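Local coordinates for L-ribulose 3-epimerase (Mesorhizobium loti, PDB 3VYL) that catalyses the epimerization of ketoses at C3, acting efficiently on L-ribulose and less well on D-psicose and D-tagatose, in a manganese-binding TIM barrel, at the interface of chains A and B. Numbering follows the deposited sequence. Chains: chain A/B, L-ribulose 3-epimerase.

The interface of chains A and B. Residues chain A 254-257, 259; chain B 113, 151-152.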
# COMPACT_ATOMS: atom_id res chain seq x y z
N LYS A 254 2.24 28.87 13.94
CA LYS A 254 2.33 28.38 15.31
C LYS A 254 1.24 27.36 15.68
O LYS A 254 1.53 26.36 16.33
CB LYS A 254 2.41 29.54 16.30
CG LYS A 254 3.67 30.39 16.17
CD LYS A 254 3.73 31.48 17.24
CE LYS A 254 4.42 32.75 16.75
NZ LYS A 254 5.81 32.56 16.24
N LYS A 255 -0.00 27.60 15.26
CA LYS A 255 -1.10 26.67 15.55
C LYS A 255 -0.98 25.35 14.79
O LYS A 255 -1.41 24.30 15.27
CB LYS A 255 -2.46 27.30 15.23
CG LYS A 255 -3.16 27.92 16.42
CD LYS A 255 -4.49 28.52 15.97
CE LYS A 255 -5.12 29.36 17.07
NZ LYS A 255 -6.47 29.89 16.69
N THR A 256 -0.44 25.39 13.58
CA THR A 256 -0.29 24.16 12.80
C THR A 256 1.15 23.66 12.85
O THR A 256 1.51 22.73 12.13
CB THR A 256 -0.77 24.34 11.36
OG1 THR A 256 0.05 25.33 10.72
CG2 THR A 256 -2.20 24.80 11.33
N ALA A 257 1.95 24.28 13.73
CA ALA A 257 3.32 23.87 14.04
C ALA A 257 4.20 23.68 12.81
O ALA A 257 4.85 22.64 12.65
CB ALA A 257 3.33 22.62 14.91
N TRP A 259 7.39 24.23 11.43
CA TRP A 259 8.70 24.51 11.96
C TRP A 259 9.74 24.45 10.89
O TRP A 259 10.85 24.98 11.04
CB TRP A 259 9.04 23.46 13.00
CG TRP A 259 8.04 23.36 14.12
CD1 TRP A 259 7.55 22.20 14.72
CD2 TRP A 259 7.38 24.47 14.83
NE1 TRP A 259 6.67 22.51 15.73
CE2 TRP A 259 6.52 23.86 15.84
CE3 TRP A 259 7.41 25.86 14.73
CZ2 TRP A 259 5.75 24.61 16.70
CZ3 TRP A 259 6.63 26.61 15.61
CH2 TRP A 259 5.82 26.00 16.57
N LEU B 113 3.48 21.27 22.61
CA LEU B 113 3.34 22.18 21.48
C LEU B 113 3.93 23.55 21.81
O LEU B 113 3.36 24.32 22.58
CB LEU B 113 1.89 22.32 21.02
CG LEU B 113 1.56 23.39 19.96
CD1 LEU B 113 2.30 23.20 18.64
CD2 LEU B 113 0.07 23.45 19.70
N ARG B 151 5.65 17.48 14.96
CA ARG B 151 5.63 18.95 15.13
C ARG B 151 4.88 19.49 16.37
O ARG B 151 5.27 20.49 16.97
CB ARG B 151 5.08 19.60 13.86
CG ARG B 151 3.68 19.13 13.46
CD ARG B 151 3.34 19.51 12.02
NE ARG B 151 4.12 18.75 11.03
CZ ARG B 151 4.07 18.97 9.72
NH1 ARG B 151 3.27 19.91 9.23
NH2 ARG B 151 4.81 18.25 8.89
N PHE B 152 3.80 18.81 16.74
CA PHE B 152 2.98 19.23 17.87
C PHE B 152 3.54 18.78 19.21
O PHE B 152 3.02 19.18 20.24
CB PHE B 152 1.57 18.67 17.73
CG PHE B 152 0.92 18.96 16.40
CD1 PHE B 152 0.39 20.22 16.12
CD2 PHE B 152 0.80 17.95 15.44
CE1 PHE B 152 -0.22 20.46 14.90
CE2 PHE B 152 0.18 18.19 14.22
CZ PHE B 152 -0.33 19.45 13.95
O HOH W 1 0.97 21.26 10.06
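The indole of A:Trp259 meets chain B with its edge: the backbone oxygen of B:Arg151 lies in the ring plane beside the pyrrole nitrogen, while one face of the indole is covered, over its centre, by the backbone carbonyl carbon of A:Ala257 from its own chain. In B:Phe152 the flat group is backed within chain B, where CG of B:Arg151 sits over one face, displaced toward the rim. Helix 250-255 and the loop after it in chain A here meet loops of chain B, both chains being xylose isomerase-like TIM barrels. The patch is one part of a two-fold symmetric interface in the deposited assembly, so it recurs with the chains exchanged; whether this pairing is the biological one the structure alone does not show. The indole N-H of A:Trp259 donates from NE1 to B:Arg151 O at 2.8 Å, nearly straight (167° at the hydrogen), although the donor is tilted 24° from the carbonyl plane. With CG of A:Trp259 opposite its own carbonyl carbon (chi1 -57°), the pyrrole edge is turned toward chain B. A phenylalanine here would probably leave B:Arg151 O without its indole donor and weaken the hold on that loop. A:Ala257, just beyond helix 250-255, points its methyl into chain B. There CB packs 3.6 Å from CB of B:Arg151; CD1 of B:Leu113 and CD1 of B:Phe152 flank the same methyl. The aliphatic part of B:Arg151 runs past the carbonyl oxygen of A:Ala257, then bends. Its guanidinium reaches chain A through a water: NH1 is 2.8 Å from water 1, which in turn lies 2.6 Å from the backbone oxygen of A:Thr256. CE1 of B:Phe152 comes near the carbonyls at the C-terminal end of helix 250-255 and just beyond it, lying 4.0 Å from A:Lys255 O and the same from A:Thr256 O. The CD1 branch of B:Leu113 also reaches the backbone of A:Lys254, 4.0 Å from its O.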